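Local coordinates for suppressor protein MPT5 (Saccharomyces cerevisiae, PDB 5BZ1), which binds a UGUA-containing element in the 3'-UTR of target mRNAs, among them HO, and regulates them after transcription, at residues A[170-184]-A[205-218]. Sequence-based numbering, arbitrary orientation. Where two conformers were deposited one is given.
With nucleotides of chain B.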
loop_
_atom_site.group_PDB
_atom_site.type_symbol
_atom_site.label_atom_id
_atom_site.label_comp_id
_atom_site.label_asym_id
_atom_site.label_seq_id
_atom_site.Cartn_x
_atom_site.Cartn_y
_atom_site.Cartn_z
ATOM N N ILE A 170 -2.850 12.623 -3.781
ATOM C CA ILE A 170 -2.457 11.296 -4.256
ATOM C C ILE A 170 -0.967 11.268 -4.613
ATOM O O ILE A 170 -0.291 10.259 -4.408
ATOM C CB ILE A 170 -3.323 10.814 -5.453
ATOM C CG1 ILE A 170 -3.011 9.355 -5.795
ATOM C CG2 ILE A 170 -3.118 11.691 -6.684
ATOM C CD1 ILE A 170 -3.297 8.391 -4.658
ATOM N N ILE A 171 -0.456 12.391 -5.115
ATOM C CA ILE A 171 0.965 12.525 -5.414
ATOM C C ILE A 171 1.783 12.558 -4.118
ATOM O O ILE A 171 2.716 11.770 -3.934
ATOM C CB ILE A 171 1.251 13.803 -6.221
ATOM C CG1 ILE A 171 0.493 13.784 -7.548
ATOM C CG2 ILE A 171 2.749 13.953 -6.477
ATOM C CD1 ILE A 171 1.098 12.842 -8.567
ATOM N N THR A 172 1.420 13.479 -3.228
ATOM C CA THR A 172 2.107 13.663 -1.950
ATOM C C THR A 172 2.283 12.340 -1.203
ATOM O O THR A 172 3.321 12.091 -0.591
ATOM C CB THR A 172 1.344 14.652 -1.048
ATOM O OG1 THR A 172 1.024 15.833 -1.792
ATOM C CG2 THR A 172 2.179 15.027 0.177
ATOM N N ILE A 173 1.266 11.488 -1.287
ATOM C CA ILE A 173 1.264 10.197 -0.613
ATOM C C ILE A 173 1.993 9.090 -1.392
ATOM O O ILE A 173 2.849 8.403 -0.837
ATOM C CB ILE A 173 -0.184 9.767 -0.291
ATOM C CG1 ILE A 173 -0.749 10.649 0.825
ATOM C CG2 ILE A 173 -0.247 8.297 0.102
ATOM C CD1 ILE A 173 -2.263 10.675 0.893
ATOM N N SER A 174 1.653 8.919 -2.669
ATOM C CA SER A 174 2.192 7.817 -3.470
ATOM C C SER A 174 3.694 7.931 -3.736
ATOM O O SER A 174 4.368 6.923 -3.944
ATOM C CB SER A 174 1.450 7.705 -4.804
ATOM O OG SER A 174 0.069 7.470 -4.621
ATOM N N THR A 175 4.206 9.159 -3.743
ATOM C CA THR A 175 5.617 9.396 -4.034
ATOM C C THR A 175 6.442 9.526 -2.760
ATOM O O THR A 175 7.607 9.938 -2.799
ATOM C CB THR A 175 5.822 10.657 -4.891
ATOM O OG1 THR A 175 5.459 11.818 -4.135
ATOM C CG2 THR A 175 4.969 10.583 -6.154
ATOM N N HIS A 176 5.833 9.178 -1.631
ATOM C CA HIS A 176 6.539 9.206 -0.356
ATOM C C HIS A 176 6.893 7.787 0.104
ATOM O O HIS A 176 6.106 6.850 -0.064
ATOM C CB HIS A 176 5.701 9.926 0.706
ATOM C CG HIS A 176 6.442 10.217 1.970
ATOM N ND1 HIS A 176 6.655 9.261 2.948
ATOM C CD2 HIS A 176 7.014 11.350 2.435
ATOM C CE1 HIS A 176 7.326 9.794 3.944
ATOM N NE2 HIS A 176 7.559 11.070 3.661
ATOM N N LYS A 177 8.083 7.653 0.682
ATOM C CA LYS A 177 8.617 6.382 1.167
ATOM C C LYS A 177 7.643 5.613 2.071
ATOM O O LYS A 177 7.461 4.401 1.920
ATOM C CB LYS A 177 9.907 6.663 1.934
ATOM C CG LYS A 177 10.699 5.447 2.358
ATOM C CD LYS A 177 11.563 5.774 3.571
ATOM C CE LYS A 177 12.056 7.219 3.552
ATOM N NZ LYS A 177 12.614 7.661 4.866
ATOM N N HIS A 178 7.029 6.324 3.013
ATOM C CA HIS A 178 6.095 5.712 3.948
ATOM C C HIS A 178 4.670 5.700 3.397
ATOM O O HIS A 178 3.957 4.702 3.523
ATOM C CB HIS A 178 6.128 6.445 5.295
ATOM C CG HIS A 178 7.468 6.439 5.954
ATOM N ND1 HIS A 178 7.898 7.462 6.781
ATOM C CD2 HIS A 178 8.479 5.542 5.919
ATOM C CE1 HIS A 178 9.110 7.191 7.217
ATOM N NE2 HIS A 178 9.491 6.029 6.709
ATOM N N GLY A 179 4.261 6.813 2.793
ATOM C CA GLY A 179 2.925 6.930 2.238
ATOM C C GLY A 179 2.569 5.858 1.227
ATOM O O GLY A 179 1.431 5.386 1.198
ATOM N N CYS A 180 3.534 5.474 0.396
ATOM C CA CYS A 180 3.332 4.442 -0.617
ATOM C C CYS A 180 2.966 3.103 0.025
ATOM O O CYS A 180 2.130 2.355 -0.482
ATOM C CB CYS A 180 4.602 4.292 -1.452
ATOM S SG CYS A 180 4.521 3.040 -2.743
ATOM N N CYS A 181 3.611 2.804 1.150
ATOM C CA CYS A 181 3.350 1.560 1.873
ATOM C C CYS A 181 1.977 1.581 2.544
ATOM O O CYS A 181 1.237 0.597 2.494
ATOM C CB CYS A 181 4.443 1.305 2.911
ATOM S SG CYS A 181 6.075 0.998 2.195
ATOM N N VAL A 182 1.638 2.708 3.163
ATOM C CA VAL A 182 0.335 2.880 3.801
ATOM C C VAL A 182 -0.794 2.704 2.786
ATOM O O VAL A 182 -1.781 2.008 3.049
ATOM C CB VAL A 182 0.213 4.272 4.454
ATOM C CG1 VAL A 182 -1.171 4.474 5.049
ATOM C CG2 VAL A 182 1.284 4.456 5.523
ATOM N N LEU A 183 -0.637 3.334 1.623
ATOM C CA LEU A 183 -1.648 3.294 0.569
ATOM C C LEU A 183 -1.903 1.869 0.080
ATOM O O LEU A 183 -3.045 1.499 -0.195
ATOM C CB LEU A 183 -1.238 4.192 -0.603
ATOM C CG LEU A 183 -2.259 4.367 -1.728
ATOM C CD1 LEU A 183 -3.586 4.857 -1.174
ATOM C CD2 LEU A 183 -1.740 5.331 -2.783
ATOM N N GLN A 184 -0.840 1.075 -0.023
ATOM C CA GLN A 184 -0.964 -0.324 -0.426
ATOM C C GLN A 184 -1.711 -1.146 0.624
ATOM O O GLN A 184 -2.515 -2.015 0.280
ATOM C CB GLN A 184 0.416 -0.935 -0.692
ATOM C CG GLN A 184 1.113 -0.379 -1.932
ATOM C CD GLN A 184 2.507 -0.942 -2.128
ATOM O OE1 GLN A 184 2.688 -2.151 -2.275
ATOM N NE2 GLN A 184 3.502 -0.063 -2.135
ATOM N N PHE A 205 -3.469 11.735 -12.081
ATOM C CA PHE A 205 -2.106 12.205 -11.861
ATOM C C PHE A 205 -1.062 11.166 -12.257
ATOM O O PHE A 205 0.043 11.144 -11.713
ATOM C CB PHE A 205 -1.920 12.607 -10.398
ATOM C CG PHE A 205 -2.723 13.809 -9.998
ATOM C CD1 PHE A 205 -2.220 15.088 -10.191
ATOM C CD2 PHE A 205 -3.981 13.662 -9.436
ATOM C CE1 PHE A 205 -2.958 16.201 -9.826
ATOM C CE2 PHE A 205 -4.725 14.769 -9.068
ATOM C CZ PHE A 205 -4.214 16.041 -9.265
ATOM N N LEU A 206 -1.421 10.319 -13.214
ATOM C CA LEU A 206 -0.539 9.265 -13.718
ATOM C C LEU A 206 0.886 9.708 -14.110
ATOM O O LEU A 206 1.853 9.019 -13.762
ATOM C CB LEU A 206 -1.213 8.523 -14.876
ATOM C CG LEU A 206 -0.594 7.204 -15.328
ATOM C CD1 LEU A 206 -0.565 6.219 -14.179
ATOM C CD2 LEU A 206 -1.393 6.633 -16.478
ATOM N N PRO A 207 1.028 10.844 -14.832
ATOM C CA PRO A 207 2.387 11.235 -15.234
ATOM C C PRO A 207 3.323 11.510 -14.055
ATOM O O PRO A 207 4.535 11.349 -14.205
ATOM C CB PRO A 207 2.160 12.524 -16.030
ATOM C CG PRO A 207 0.766 12.413 -16.540
ATOM C CD PRO A 207 0.015 11.737 -15.428
ATOM N N GLY A 208 2.782 11.914 -12.910
ATOM C CA GLY A 208 3.608 12.191 -11.747
ATOM C C GLY A 208 3.846 10.962 -10.885
ATOM O O GLY A 208 4.518 11.036 -9.853
ATOM N N LEU A 209 3.299 9.829 -11.314
ATOM C CA LEU A 209 3.359 8.599 -10.534
ATOM C C LEU A 209 4.123 7.486 -11.249
ATOM O O LEU A 209 4.874 6.735 -10.623
ATOM C CB LEU A 209 1.944 8.108 -10.214
ATOM C CG LEU A 209 1.056 8.997 -9.345
ATOM C CD1 LEU A 209 -0.303 8.349 -9.123
ATOM C CD2 LEU A 209 1.732 9.278 -8.020
ATOM N N ILE A 210 3.924 7.383 -12.560
ATOM C CA ILE A 210 4.358 6.203 -13.304
ATOM C C ILE A 210 5.872 5.959 -13.321
ATOM O O ILE A 210 6.316 4.807 -13.298
ATOM C CB ILE A 210 3.783 6.182 -14.738
ATOM C CG1 ILE A 210 4.095 4.843 -15.399
ATOM C CG2 ILE A 210 4.333 7.344 -15.564
ATOM C CD1 ILE A 210 3.099 4.423 -16.413
ATOM N N ASN A 211 6.661 7.030 -13.350
ATOM C CA ASN A 211 8.113 6.883 -13.255
ATOM C C ASN A 211 8.677 7.420 -11.940
ATOM O O ASN A 211 9.862 7.745 -11.845
ATOM C CB ASN A 211 8.830 7.536 -14.442
ATOM C CG ASN A 211 10.287 7.115 -14.542
ATOM O OD1 ASN A 211 10.613 5.929 -14.452
ATOM N ND2 ASN A 211 11.175 8.092 -14.694
ATOM N N ASP A 212 7.835 7.520 -10.920
ATOM C CA ASP A 212 8.339 7.908 -9.609
ATOM C C ASP A 212 8.928 6.688 -8.903
ATOM O O ASP A 212 8.479 5.562 -9.126
ATOM C CB ASP A 212 7.247 8.552 -8.757
ATOM C CG ASP A 212 7.730 8.886 -7.359
ATOM O OD1 ASP A 212 8.381 9.943 -7.186
ATOM O OD2 ASP A 212 7.473 8.084 -6.437
ATOM N N GLN A 213 9.935 6.915 -8.062
ATOM C CA GLN A 213 10.630 5.830 -7.377
ATOM C C GLN A 213 9.701 4.979 -6.507
ATOM O O GLN A 213 9.935 3.779 -6.330
ATOM C CB GLN A 213 11.786 6.385 -6.540
ATOM C CG GLN A 213 11.356 7.366 -5.459
ATOM C CD GLN A 213 12.530 7.970 -4.717
ATOM O OE1 GLN A 213 12.475 9.119 -4.282
ATOM N NE2 GLN A 213 13.596 7.194 -4.561
ATOM N N PHE A 214 8.653 5.599 -5.970
ATOM C CA PHE A 214 7.687 4.893 -5.137
ATOM C C PHE A 214 6.345 4.779 -5.854
ATOM O O PHE A 214 5.639 3.778 -5.713
ATOM C CB PHE A 214 7.507 5.614 -3.799
ATOM C CG PHE A 214 8.786 5.801 -3.034
ATOM C CD1 PHE A 214 9.633 4.725 -2.795
ATOM C CD2 PHE A 214 9.155 7.059 -2.572
ATOM C CE1 PHE A 214 10.823 4.898 -2.099
ATOM C CE2 PHE A 214 10.341 7.241 -1.879
ATOM C CZ PHE A 214 11.176 6.160 -1.639
ATOM N N GLY A 215 5.998 5.809 -6.622
ATOM C CA GLY A 215 4.731 5.841 -7.333
ATOM C C GLY A 215 4.520 4.662 -8.265
ATOM O O GLY A 215 3.390 4.190 -8.437
ATOM N N ASN A 216 5.606 4.183 -8.864
ATOM C CA ASN A 216 5.531 3.073 -9.808
ATOM C C ASN A 216 4.994 1.805 -9.144
ATOM O O ASN A 216 4.329 0.993 -9.787
ATOM C CB ASN A 216 6.899 2.814 -10.450
ATOM C CG ASN A 216 7.831 2.008 -9.552
ATOM O OD1 ASN A 216 7.867 0.777 -9.623
ATOM N ND2 ASN A 216 8.593 2.699 -8.709
ATOM N N TYR A 217 5.274 1.644 -7.852
ATOM C CA TYR A 217 4.782 0.487 -7.113
ATOM C C TYR A 217 3.263 0.542 -6.940
ATOM O O TYR A 217 2.589 -0.489 -6.912
ATOM C CB TYR A 217 5.479 0.374 -5.754
ATOM C CG TYR A 217 6.920 -0.078 -5.851
ATOM C CD1 TYR A 217 7.233 -1.384 -6.203
ATOM C CD2 TYR A 217 7.965 0.796 -5.589
ATOM C CE1 TYR A 217 8.549 -1.804 -6.295
ATOM C CE2 TYR A 217 9.283 0.386 -5.676
ATOM C CZ TYR A 217 9.569 -0.915 -6.027
ATOM O OH TYR A 217 10.876 -1.333 -6.118
ATOM N N ILE A 218 2.735 1.757 -6.828
ATOM C CA ILE A 218 1.301 1.965 -6.681
ATOM C C ILE A 218 0.540 1.565 -7.953
ATOM O O ILE A 218 -0.497 0.900 -7.884
ATOM C CB ILE A 218 0.986 3.429 -6.306
ATOM C CG1 ILE A 218 1.559 3.763 -4.928
ATOM C CG2 ILE A 218 -0.508 3.677 -6.323
ATOM C CD1 ILE A 218 1.126 2.795 -3.831
ATOM P P A B 4 15.218 -1.423 -3.991
ATOM O OP1 A B 4 16.440 -1.379 -3.155
ATOM O OP2 A B 4 14.590 -2.727 -4.329
ATOM O "O5'" A B 4 14.096 -0.526 -3.307
ATOM C "C5'" A B 4 14.320 0.850 -3.038
ATOM C "C4'" A B 4 13.250 1.401 -2.133
ATOM O "O4'" A B 4 11.973 1.361 -2.816
ATOM C "C3'" A B 4 13.007 0.620 -0.853
ATOM O "O3'" A B 4 13.947 0.927 0.162
ATOM C "C2'" A B 4 11.573 0.999 -0.497
ATOM O "O2'" A B 4 11.526 2.262 0.155
ATOM C "C1'" A B 4 10.935 1.139 -1.886
ATOM N N9 A B 4 10.180 -0.063 -2.293
ATOM C C8 A B 4 10.669 -1.241 -2.811
ATOM N N7 A B 4 9.735 -2.126 -3.072
ATOM C C5 A B 4 8.548 -1.498 -2.707
ATOM C C6 A B 4 7.199 -1.909 -2.739
ATOM N N6 A B 4 6.787 -3.104 -3.172
ATOM N N1 A B 4 6.271 -1.032 -2.298
ATOM C C2 A B 4 6.670 0.171 -1.859
ATOM N N3 A B 4 7.902 0.671 -1.782
ATOM C C4 A B 4 8.810 -0.223 -2.223
ATOM P P U B 3 18.801 -1.881 -9.440
ATOM O OP1 U B 3 19.469 -0.887 -8.560
ATOM O OP2 U B 3 19.114 -3.323 -9.249
ATOM O "O5'" U B 3 17.221 -1.688 -9.336
ATOM C "C5'" U B 3 16.529 -1.895 -8.116
ATOM C "C4'" U B 3 15.692 -0.693 -7.762
ATOM O "O4'" U B 3 14.749 -0.398 -8.824
ATOM C "C3'" U B 3 14.825 -0.821 -6.521
ATOM O "O3'" U B 3 15.572 -0.618 -5.334
ATOM C "C2'" U B 3 13.751 0.237 -6.755
ATOM O "O2'" U B 3 14.231 1.527 -6.403
ATOM C "C1'" U B 3 13.582 0.179 -8.280
ATOM N N1 U B 3 12.410 -0.627 -8.691
ATOM C C2 U B 3 11.181 0.016 -8.719
ATOM O O2 U B 3 11.037 1.189 -8.417
ATOM N N3 U B 3 10.120 -0.766 -9.103
ATOM C C4 U B 3 10.166 -2.100 -9.458
ATOM O O4 U B 3 9.120 -2.671 -9.779
ATOM C C5 U B 3 11.475 -2.691 -9.409
ATOM C C6 U B 3 12.535 -1.956 -9.037
ATOM P P U B 6 13.107 -0.928 7.455
ATOM O OP1 U B 6 14.431 -0.742 6.801
ATOM O OP2 U B 6 12.886 -2.098 8.354
ATOM O "O5'" U B 6 12.744 0.386 8.280
ATOM C "C5'" U B 6 13.040 1.684 7.773
ATOM C "C4'" U B 6 12.337 2.765 8.559
ATOM O "O4'" U B 6 11.053 3.057 7.942
ATOM C "C3'" U B 6 12.044 2.430 10.024
ATOM O "O3'" U B 6 12.173 3.613 10.815
ATOM C "C2'" U B 6 10.577 2.006 9.984
ATOM O "O2'" U B 6 9.884 2.153 11.208
ATOM C "C1'" U B 6 10.024 2.934 8.908
ATOM N N1 U B 6 8.802 2.442 8.250
ATOM C C2 U B 6 7.620 3.097 8.555
ATOM O O2 U B 6 7.582 4.037 9.332
ATOM N N3 U B 6 6.491 2.612 7.931
ATOM C C4 U B 6 6.433 1.555 7.040
ATOM O O4 U B 6 5.345 1.230 6.555
ATOM C C5 U B 6 7.702 0.935 6.777
ATOM C C6 U B 6 8.820 1.383 7.372
HETATM O O HOH W 1 9.521 10.351 -4.927
#
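The ring of F214 lies between K177 and Q213: K177 CA sits over one face, a CH-pi contact 3.8 Å from the centroid, and Q213 CG covers the centre of the opposite face. T175 O comes in at the ring's edge, 3.3 Å from F214 CD2. Y217 carries N216 OD1 above one face, and C5 of A4 of chain B lies over the centre of the other. Q184 reads the Watson-Crick side of that adenine, its NE2 donating almost straight to N1 of A4 of chain B (2.9 Å, 174°), while N216 OD1 accepts from N3 and N216 ND2 donates to O2 of U3 of chain B. Stacking and edge-reading residues on one helix per repeat are the hallmark of PUF domains, and here Pumilio repeats 5 and 6 abut. Behind the RNA surface, I218 plugs a hole among S174, C180, L183 and Q184, its CD1 4.0 Å from L183 CD2. D212 caps the helix of I218, OD2 gripping F214 N and G215 N; with CG opposite the backbone N (chi1 177°), its carboxylate lies against T175 CB and CG2, and a water links D212 OD1 to T175 O. Farther off, I171 CD1 touches F205 CB (3.5 Å) and L209 CD2.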